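Local coordinates for protein serine Recombinase (Sulfolobus solfataricus, PDB 3LHF) that probably binds DNA and carries out strand exchange in transposon recombination, this chain being its resolvase-type catalytic domain, at residues D[9-14]-D[102-107]; D[23-28]-D[94-99]; D[37-42]-D[46-51]. The protein carries 1 engineered substitution. All coordinates share one frame; numbering follows the deposited sequence.

Interaction 1. Residues D[9-14]-D[102-107]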
loop_
_atom_site.group_PDB
_atom_site.type_symbol
_atom_site.label_atom_id
_atom_site.label_comp_id
_atom_site.label_asym_id
_atom_site.label_seq_id
_atom_site.Cartn_x
_atom_site.Cartn_y
_atom_site.Cartn_z
ATOM N N ARG D 9 -5.242 12.787 9.785
ATOM C CA ARG D 9 -6.127 12.708 8.654
ATOM C C ARG D 9 -7.504 12.245 9.064
ATOM O O ARG D 9 -7.647 11.476 9.974
ATOM C CB ARG D 9 -5.556 11.735 7.639
ATOM C CG ARG D 9 -6.298 11.690 6.372
ATOM C CD ARG D 9 -5.988 10.446 5.624
ATOM N NE ARG D 9 -6.045 9.267 6.470
ATOM C CZ ARG D 9 -7.119 8.516 6.667
ATOM N NH1 ARG D 9 -8.257 8.801 6.096
ATOM N NH2 ARG D 9 -7.042 7.477 7.454
ATOM N N VAL D 10 -8.517 12.725 8.377
ATOM C CA VAL D 10 -9.837 12.166 8.463
ATOM C C VAL D 10 -10.333 12.041 7.063
ATOM O O VAL D 10 -9.890 12.738 6.188
ATOM C CB VAL D 10 -10.826 13.005 9.256
ATOM C CG1 VAL D 10 -10.352 13.241 10.641
ATOM C CG2 VAL D 10 -11.135 14.271 8.559
ATOM N N SER D 11 -11.230 11.094 6.866
ATOM C CA SER D 11 -11.737 10.756 5.550
ATOM C C SER D 11 -12.551 11.789 4.823
ATOM O O SER D 11 -12.413 11.937 3.644
ATOM C CB SER D 11 -12.481 9.445 5.602
ATOM O OG SER D 11 -11.578 8.415 5.338
ATOM N N SER D 12 -13.402 12.494 5.540
ATOM C CA SER D 12 -14.430 13.302 4.930
ATOM C C SER D 12 -14.525 14.698 5.525
ATOM O O SER D 12 -14.075 14.942 6.611
ATOM C CB SER D 12 -15.766 12.572 5.041
ATOM O OG SER D 12 -16.849 13.454 5.111
ATOM N N SER D 13 -15.133 15.606 4.788
ATOM C CA SER D 13 -15.351 16.972 5.227
ATOM C C SER D 13 -16.333 17.051 6.383
ATOM O O SER D 13 -16.390 18.035 7.079
ATOM C CB SER D 13 -15.785 17.847 4.069
ATOM O OG SER D 13 -17.143 17.684 3.781
ATOM N N THR D 14 -17.058 15.963 6.582
ATOM C CA THR D 14 -18.040 15.783 7.631
ATOM C C THR D 14 -17.429 15.581 9.000
ATOM O O THR D 14 -18.028 15.881 10.001
ATOM C CB THR D 14 -18.868 14.540 7.337
ATOM O OG1 THR D 14 -17.996 13.461 7.025
ATOM C CG2 THR D 14 -19.730 14.770 6.160
ATOM N N GLU D 102 -13.750 0.812 13.398
ATOM C CA GLU D 102 -14.646 0.117 12.490
ATOM C C GLU D 102 -15.223 0.867 11.324
ATOM O O GLU D 102 -15.164 0.385 10.223
ATOM C CB GLU D 102 -15.816 -0.445 13.273
ATOM C CG GLU D 102 -16.431 -1.674 12.668
ATOM C CD GLU D 102 -17.637 -2.122 13.424
ATOM O OE1 GLU D 102 -18.687 -2.282 12.809
ATOM O OE2 GLU D 102 -17.545 -2.303 14.637
ATOM N N GLU D 103 -15.795 2.033 11.534
ATOM C CA GLU D 103 -16.437 2.710 10.426
ATOM C C GLU D 103 -15.421 3.026 9.353
ATOM O O GLU D 103 -15.703 2.934 8.181
ATOM C CB GLU D 103 -17.160 3.966 10.878
ATOM N N GLU D 104 -14.230 3.393 9.765
ATOM C CA GLU D 104 -13.174 3.684 8.838
ATOM C C GLU D 104 -12.748 2.480 8.008
ATOM O O GLU D 104 -12.447 2.612 6.858
ATOM C CB GLU D 104 -11.994 4.291 9.579
ATOM C CG GLU D 104 -11.012 4.996 8.700
ATOM C CD GLU D 104 -11.262 6.470 8.562
ATOM O OE1 GLU D 104 -12.063 7.041 9.299
ATOM O OE2 GLU D 104 -10.646 7.067 7.692
ATOM N N LEU D 105 -12.706 1.306 8.604
ATOM C CA LEU D 105 -12.341 0.111 7.882
ATOM C C LEU D 105 -13.322 -0.236 6.789
ATOM O O LEU D 105 -12.927 -0.598 5.714
ATOM C CB LEU D 105 -12.217 -1.058 8.831
ATOM C CG LEU D 105 -10.990 -1.962 8.801
ATOM C CD1 LEU D 105 -11.329 -3.335 9.260
ATOM C CD2 LEU D 105 -10.313 -1.992 7.489
ATOM N N VAL D 106 -14.602 -0.126 7.072
ATOM C CA VAL D 106 -15.629 -0.470 6.106
ATOM C C VAL D 106 -15.599 0.400 4.881
ATOM O O VAL D 106 -15.761 -0.062 3.778
ATOM C CB VAL D 106 -17.028 -0.398 6.712
ATOM C CG1 VAL D 106 -18.045 -0.959 5.749
ATOM C CG2 VAL D 106 -17.065 -1.146 8.019
ATOM N N GLU D 107 -15.382 1.675 5.103
ATOM C CA GLU D 107 -15.341 2.633 4.048
ATOM C C GLU D 107 -14.234 2.254 3.116
ATOM O O GLU D 107 -14.364 2.321 1.920
ATOM C CB GLU D 107 -15.034 3.981 4.664
#
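Ser11 and Arg9 converge on a single carboxylate oxygen of Glu104, and nearly all of the contact lies there. Ser11 OG donates to Glu104 OE2 at 2.9 Å, approaching from above the carboxylate plane, 43° out of it. The short hydroxyl can meet the acid directly, but the choice of serine is probably set by a role as nucleophile, as in relatives: the Tyr-Ala-Arg-Val-Ser run ending at Ser11 matches the serine recombinase signature. Arg9 adds a weak hydrogen bond within a long salt bridge, NH1 of Arg9 standing 3.4 Å from Glu104 OE2; the guanidinium offers its edge, and its plane is turned 65° from that of the carboxylate. Glu104 gets there because its chain, extended at first, bends sharply at chi2 (93°). Arg73 also pairs with OE2, while Arg9 NE binds the backbone O of Arg73, which holds the guanidinium in place. A leucine in place of Glu104 would probably leave the Ser11 hydroxyl without its acceptor and the arginines without their shared counter-charge. Beyond this polar knot the contact is loose: the exposed loop after Ser11 and the exposed Glu103 of the helix form its solvent side. The contact joins the C-terminal end of strand 3-10 to the first turns of helix 102-122, where Leu105 packs on Phe116 of the second subunit.

Interaction 2. Residues D[23-28]-D[94-99]; sequences VKYLEE and VVINQE
Tyr25 and Ile96 reach toward each other from opposite directions, the one from a helix and the other from the loop that follows a strand. The aromatic ring meets the isoleucine obliquely, with Tyr25 CE1 3.5 Å from Ile96 CG1; the terminal methyl is modelled too close to the ring for its exact place to be trusted. With chi1 at 58°, Ile96 has CG1 between its backbone N and carbonyl carbon, a less usual choice that sends the longer branch out to the helix. Isoleucine fits here through that CG1-CD1 arm, which is long enough to reach both the ring of Tyr25 and Leu26. Leu26 comes in across Ile96, not head on, its CD2 meeting the same doubtful methyl. At the far end of the ring the hydroxyl sits beside an amide, Tyr25 OH lying 3.6 Å from Asn97 CG, with ring and amide planes 36° apart. Tyrosine suits this border because its carbon ring packs while its hydroxyl meets polar surroundings. Helix 16-29 here lies against the sheet: Leu26 continues inward onto Leu6 and Ala8 of strand 3-10, while Ile96 pairs through its backbone with Val68, just beyond the edge strand 92-95.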
loop_
_atom_site.group_PDB
_atom_site.type_symbol
_atom_site.label_atom_id
_atom_site.label_comp_id
_atom_site.label_asym_id
_atom_site.label_seq_id
_atom_site.Cartn_x
_atom_site.Cartn_y
_atom_site.Cartn_z
ATOM N N VAL D 23 -6.209 16.439 16.153
ATOM C CA VAL D 23 -5.046 17.258 16.351
ATOM C C VAL D 23 -4.796 17.604 17.816
ATOM O O VAL D 23 -3.706 17.459 18.318
ATOM C CB VAL D 23 -5.138 18.513 15.508
ATOM C CG1 VAL D 23 -4.365 19.620 16.118
ATOM C CG2 VAL D 23 -4.665 18.250 14.126
ATOM N N LYS D 24 -5.827 18.046 18.496
ATOM C CA LYS D 24 -5.710 18.379 19.885
ATOM C C LYS D 24 -5.347 17.150 20.690
ATOM O O LYS D 24 -4.620 17.227 21.647
ATOM C CB LYS D 24 -6.986 19.022 20.395
ATOM N N TYR D 25 -5.874 16.011 20.291
ATOM C CA TYR D 25 -5.560 14.766 20.949
ATOM C C TYR D 25 -4.093 14.396 20.829
ATOM O O TYR D 25 -3.486 13.993 21.782
ATOM C CB TYR D 25 -6.413 13.655 20.377
ATOM C CG TYR D 25 -5.920 12.307 20.756
ATOM C CD1 TYR D 25 -5.208 11.541 19.876
ATOM C CD2 TYR D 25 -6.134 11.817 22.008
ATOM C CE1 TYR D 25 -4.756 10.329 20.228
ATOM C CE2 TYR D 25 -5.682 10.609 22.364
ATOM C CZ TYR D 25 -4.991 9.870 21.475
ATOM O OH TYR D 25 -4.541 8.668 21.850
ATOM N N LEU D 26 -3.524 14.544 19.653
ATOM C CA LEU D 26 -2.123 14.248 19.466
ATOM C C LEU D 26 -1.248 15.160 20.310
ATOM O O LEU D 26 -0.307 14.722 20.915
ATOM C CB LEU D 26 -1.753 14.384 18.003
ATOM C CG LEU D 26 -2.193 13.257 17.092
ATOM C CD1 LEU D 26 -2.351 13.731 15.705
ATOM C CD2 LEU D 26 -1.231 12.129 17.152
ATOM N N GLU D 27 -1.603 16.429 20.348
ATOM C CA GLU D 27 -0.866 17.419 21.084
ATOM C C GLU D 27 -0.863 17.124 22.569
ATOM O O GLU D 27 0.116 17.346 23.224
ATOM C CB GLU D 27 -1.402 18.813 20.785
ATOM C CG GLU D 27 -1.290 19.192 19.347
ATOM C CD GLU D 27 -1.921 20.519 19.037
ATOM O OE1 GLU D 27 -2.642 21.041 19.870
ATOM O OE2 GLU D 27 -1.708 21.040 17.953
ATOM N N GLU D 28 -1.973 16.647 23.094
ATOM C CA GLU D 28 -2.068 16.220 24.476
ATOM C C GLU D 28 -1.204 15.011 24.796
ATOM O O GLU D 28 -0.645 14.900 25.866
ATOM C CB GLU D 28 -3.513 15.941 24.847
ATOM N N VAL D 94 5.565 6.549 15.597
ATOM C CA VAL D 94 4.920 6.340 16.860
ATOM C C VAL D 94 3.419 6.382 16.631
ATOM O O VAL D 94 2.909 7.263 15.989
ATOM C CB VAL D 94 5.380 7.386 17.848
ATOM C CG1 VAL D 94 4.624 7.326 19.076
ATOM C CG2 VAL D 94 6.794 7.193 18.128
ATOM N N VAL D 95 2.739 5.371 17.134
ATOM C CA VAL D 95 1.316 5.194 16.943
ATOM C C VAL D 95 0.631 5.180 18.292
ATOM O O VAL D 95 0.834 4.291 19.056
ATOM C CB VAL D 95 1.028 3.857 16.250
ATOM C CG1 VAL D 95 -0.430 3.598 16.205
ATOM C CG2 VAL D 95 1.593 3.825 14.886
ATOM N N ILE D 96 -0.187 6.166 18.590
ATOM C CA ILE D 96 -0.712 6.266 19.926
ATOM C C ILE D 96 -1.897 5.363 20.232
ATOM O O ILE D 96 -2.171 5.114 21.358
ATOM C CB ILE D 96 -0.917 7.727 20.412
ATOM C CG1 ILE D 96 -1.832 8.515 19.512
ATOM C CG2 ILE D 96 0.406 8.485 20.516
ATOM C CD1 ILE D 96 -1.637 9.979 19.686
ATOM N N ASN D 97 -2.570 4.843 19.229
ATOM C CA ASN D 97 -3.608 3.860 19.456
ATOM C C ASN D 97 -3.450 2.735 18.490
ATOM O O ASN D 97 -3.658 2.898 17.320
ATOM C CB ASN D 97 -4.994 4.454 19.340
ATOM C CG ASN D 97 -5.278 5.449 20.401
ATOM O OD1 ASN D 97 -4.802 5.349 21.501
ATOM N ND2 ASN D 97 -6.040 6.438 20.063
ATOM N N GLN D 98 -3.063 1.587 18.999
ATOM C CA GLN D 98 -2.721 0.470 18.162
ATOM C C GLN D 98 -3.920 -0.365 17.727
ATOM O O GLN D 98 -4.063 -1.491 18.136
ATOM C CB GLN D 98 -1.711 -0.378 18.904
ATOM C CG GLN D 98 -0.746 -1.091 18.046
ATOM C CD GLN D 98 0.429 -0.262 17.672
ATOM O OE1 GLN D 98 1.146 0.239 18.518
ATOM N NE2 GLN D 98 0.644 -0.121 16.389
ATOM N N GLU D 99 -4.756 0.200 16.872
ATOM C CA GLU D 99 -6.017 -0.397 16.458
ATOM C C GLU D 99 -6.538 0.102 15.107
ATOM O O GLU D 99 -6.100 1.111 14.599
ATOM C CB GLU D 99 -7.065 -0.130 17.522
ATOM C CG GLU D 99 -8.476 -0.331 17.094
ATOM C CD GLU D 99 -9.446 0.115 18.135
ATOM O OE1 GLU D 99 -9.194 1.148 18.742
ATOM O OE2 GLU D 99 -10.455 -0.558 18.340
#

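Interaction 3. Residues D[37-42]-D[46-51]; sequences ITDIGS and MKRKGF
Arg48 leaves its backbone with CG anti to the carbonyl carbon (chi1 -73°), and this torsion, with two further bends at chi2 and chi3, directs the chain past the Asp39 carboxylate and swings the guanidinium away from it; the backbone itself sets Arg48 CB 3.2 Å from Asp39 OD1. Phe51 has CG anti to its own N (chi1 179°), and its ring comes to lie face on to the same guanidinium, with Arg48 NH1 3.7 Å above the plane of the Phe51 ring and over its centre. The arginine stem also passes the loop, CD of Arg48 being 3.5 Å from the backbone O of Ser42, and its polar end is held by NH2 to the O of Leu74 and NH1 to the O of Asn45.

Asp39 makes the clear hydrogen bond of the contact. Its OD1 accepts from Gly50 N at 3.0 Å, on the syn side and 17° out of the carboxylate plane, while OD2 is taken by the hydroxyl of Tyr7. An aspartate is apt for this buried spot: it is short enough to accept from the Gly50 amide, in the first turn of helix 49-58.

Gly50 lets the helix come this near, for a side chain would run into the Thr38 carbonyl and crowd the Ile37 methyl; as it is, Ile37 CG2 rests 3.6 Å from Gly50 O. Gly41, with backbone angles few other residues tolerate, turns the chain out of the strand.

Side chains of the strand alternate, Ile37 and Asp39 facing helix 49-58 and Thr38 facing helix 16-29. Strand 35-40, a short loop and helix 49-58 form a beta-alpha unit of the open, parallel alpha/beta sheet, in strand order 2-1-3-4, that belongs to the resolvase catalytic domain.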
loop_
_atom_site.group_PDB
_atom_site.type_symbol
_atom_site.label_atom_id
_atom_site.label_comp_id
_atom_site.label_asym_id
_atom_site.label_seq_id
_atom_site.Cartn_x
_atom_site.Cartn_y
_atom_site.Cartn_z
ATOM N N ILE D 37 0.847 18.302 10.533
ATOM C CA ILE D 37 0.370 18.042 9.179
ATOM C C ILE D 37 -0.920 17.244 9.156
ATOM O O ILE D 37 -1.021 16.235 9.784
ATOM C CB ILE D 37 1.406 17.299 8.325
ATOM C CG1 ILE D 37 2.668 18.116 8.179
ATOM C CG2 ILE D 37 0.842 16.995 6.974
ATOM C CD1 ILE D 37 3.717 17.457 7.361
ATOM N N THR D 38 -1.887 17.726 8.411
ATOM C CA THR D 38 -3.179 17.113 8.338
ATOM C C THR D 38 -3.629 16.949 6.899
ATOM O O THR D 38 -3.223 17.675 6.031
ATOM C CB THR D 38 -4.209 17.928 9.074
ATOM O OG1 THR D 38 -4.640 18.994 8.249
ATOM C CG2 THR D 38 -3.640 18.493 10.297
ATOM N N ASP D 39 -4.462 15.961 6.660
ATOM C CA ASP D 39 -4.965 15.712 5.344
ATOM C C ASP D 39 -6.438 15.445 5.403
ATOM O O ASP D 39 -6.944 14.974 6.392
ATOM C CB ASP D 39 -4.279 14.505 4.740
ATOM C CG ASP D 39 -3.144 14.871 3.855
ATOM O OD1 ASP D 39 -3.382 15.512 2.849
ATOM O OD2 ASP D 39 -2.014 14.515 4.151
ATOM N N ILE D 40 -7.126 15.762 4.331
ATOM C CA ILE D 40 -8.464 15.287 4.158
ATOM C C ILE D 40 -8.471 14.412 2.935
ATOM O O ILE D 40 -8.023 14.786 1.877
ATOM C CB ILE D 40 -9.479 16.405 4.041
ATOM C CG1 ILE D 40 -9.744 16.988 5.406
ATOM C CG2 ILE D 40 -10.757 15.886 3.547
ATOM C CD1 ILE D 40 -9.396 18.383 5.521
ATOM N N GLY D 41 -8.955 13.215 3.123
ATOM C CA GLY D 41 -9.107 12.279 2.056
ATOM C C GLY D 41 -8.957 10.960 2.705
ATOM O O GLY D 41 -8.603 10.904 3.844
ATOM N N SER D 42 -9.228 9.906 1.966
ATOM C CA SER D 42 -9.066 8.568 2.468
ATOM C C SER D 42 -7.607 8.191 2.561
ATOM O O SER D 42 -6.785 8.717 1.853
ATOM C CB SER D 42 -9.814 7.593 1.586
ATOM O OG SER D 42 -9.435 6.272 1.837
ATOM N N MET D 46 -2.908 8.211 -2.411
ATOM C CA MET D 46 -1.471 8.326 -2.413
ATOM C C MET D 46 -1.076 9.718 -2.806
ATOM O O MET D 46 0.072 10.053 -2.842
ATOM C CB MET D 46 -0.836 7.305 -3.343
ATOM C CG MET D 46 -0.788 5.884 -2.802
ATOM S SD MET D 46 -0.157 5.690 -1.173
ATOM C CE MET D 46 -1.517 6.159 -0.191
ATOM N N LYS D 47 -2.064 10.533 -3.082
ATOM C CA LYS D 47 -1.829 11.899 -3.447
ATOM C C LYS D 47 -2.277 12.927 -2.405
ATOM O O LYS D 47 -2.508 14.061 -2.752
ATOM C CB LYS D 47 -2.435 12.185 -4.811
ATOM C CG LYS D 47 -1.516 11.834 -5.957
ATOM C CD LYS D 47 -2.188 11.978 -7.311
ATOM C CE LYS D 47 -1.981 13.338 -7.952
ATOM N NZ LYS D 47 -0.914 13.367 -8.963
ATOM N N ARG D 48 -2.409 12.527 -1.146
ATOM C CA ARG D 48 -2.770 13.472 -0.113
ATOM C C ARG D 48 -1.621 14.419 -0.037
ATOM O O ARG D 48 -0.499 13.992 0.084
ATOM C CB ARG D 48 -2.894 12.782 1.230
ATOM C CG ARG D 48 -4.112 11.914 1.411
ATOM C CD ARG D 48 -3.752 10.471 1.408
ATOM N NE ARG D 48 -3.635 9.966 2.752
ATOM C CZ ARG D 48 -2.905 8.930 3.084
ATOM N NH1 ARG D 48 -2.232 8.290 2.177
ATOM N NH2 ARG D 48 -2.853 8.538 4.318
ATOM N N LYS D 49 -1.882 15.711 -0.121
ATOM C CA LYS D 49 -0.789 16.661 -0.169
ATOM C C LYS D 49 0.033 16.595 1.091
ATOM O O LYS D 49 1.242 16.645 1.043
ATOM C CB LYS D 49 -1.301 18.074 -0.365
ATOM C CG LYS D 49 -1.419 18.490 -1.792
ATOM C CD LYS D 49 -2.057 19.853 -1.879
ATOM C CE LYS D 49 -2.091 20.370 -3.281
ATOM N NZ LYS D 49 -3.483 20.578 -3.729
ATOM N N GLY D 50 -0.648 16.485 2.218
ATOM C CA GLY D 50 0.014 16.427 3.493
ATOM C C GLY D 50 0.875 15.202 3.587
ATOM O O GLY D 50 1.966 15.236 4.091
ATOM N N PHE D 51 0.357 14.098 3.105
ATOM C CA PHE D 51 1.088 12.866 3.166
ATOM C C PHE D 51 2.377 12.912 2.352
ATOM O O PHE D 51 3.427 12.562 2.829
ATOM C CB PHE D 51 0.163 11.772 2.660
ATOM C CG PHE D 51 0.770 10.441 2.637
ATOM C CD1 PHE D 51 0.894 9.719 3.784
ATOM C CD2 PHE D 51 1.216 9.913 1.475
ATOM C CE1 PHE D 51 1.445 8.526 3.760
ATOM C CE2 PHE D 51 1.767 8.724 1.451
ATOM C CZ PHE D 51 1.885 8.017 2.591
#

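Overall arrangement
All three contacts are partly buried and reach the same parallel sheet, but at different places. Interaction 3 is nearest the centre of the chain and buries the most surface; it joins an outermost strand to the helix that follows it, by a buried aspartate and arginine and a close-lying glycine. Interaction 1, about 13 Å from it between centres, is charged and lies where the sheet ends and the long helix begins. The two share a seam: Arg9 NH1 probably bonds Gly41 O at 3.1 Å. Interaction 2 is the most peripheral and mainly apolar, linking helix 16-29 to the loop that follows strand 92-95, at the border opposite strand 35-40. Along the chain, interaction 3 nests within interaction 2, and both within interaction 1.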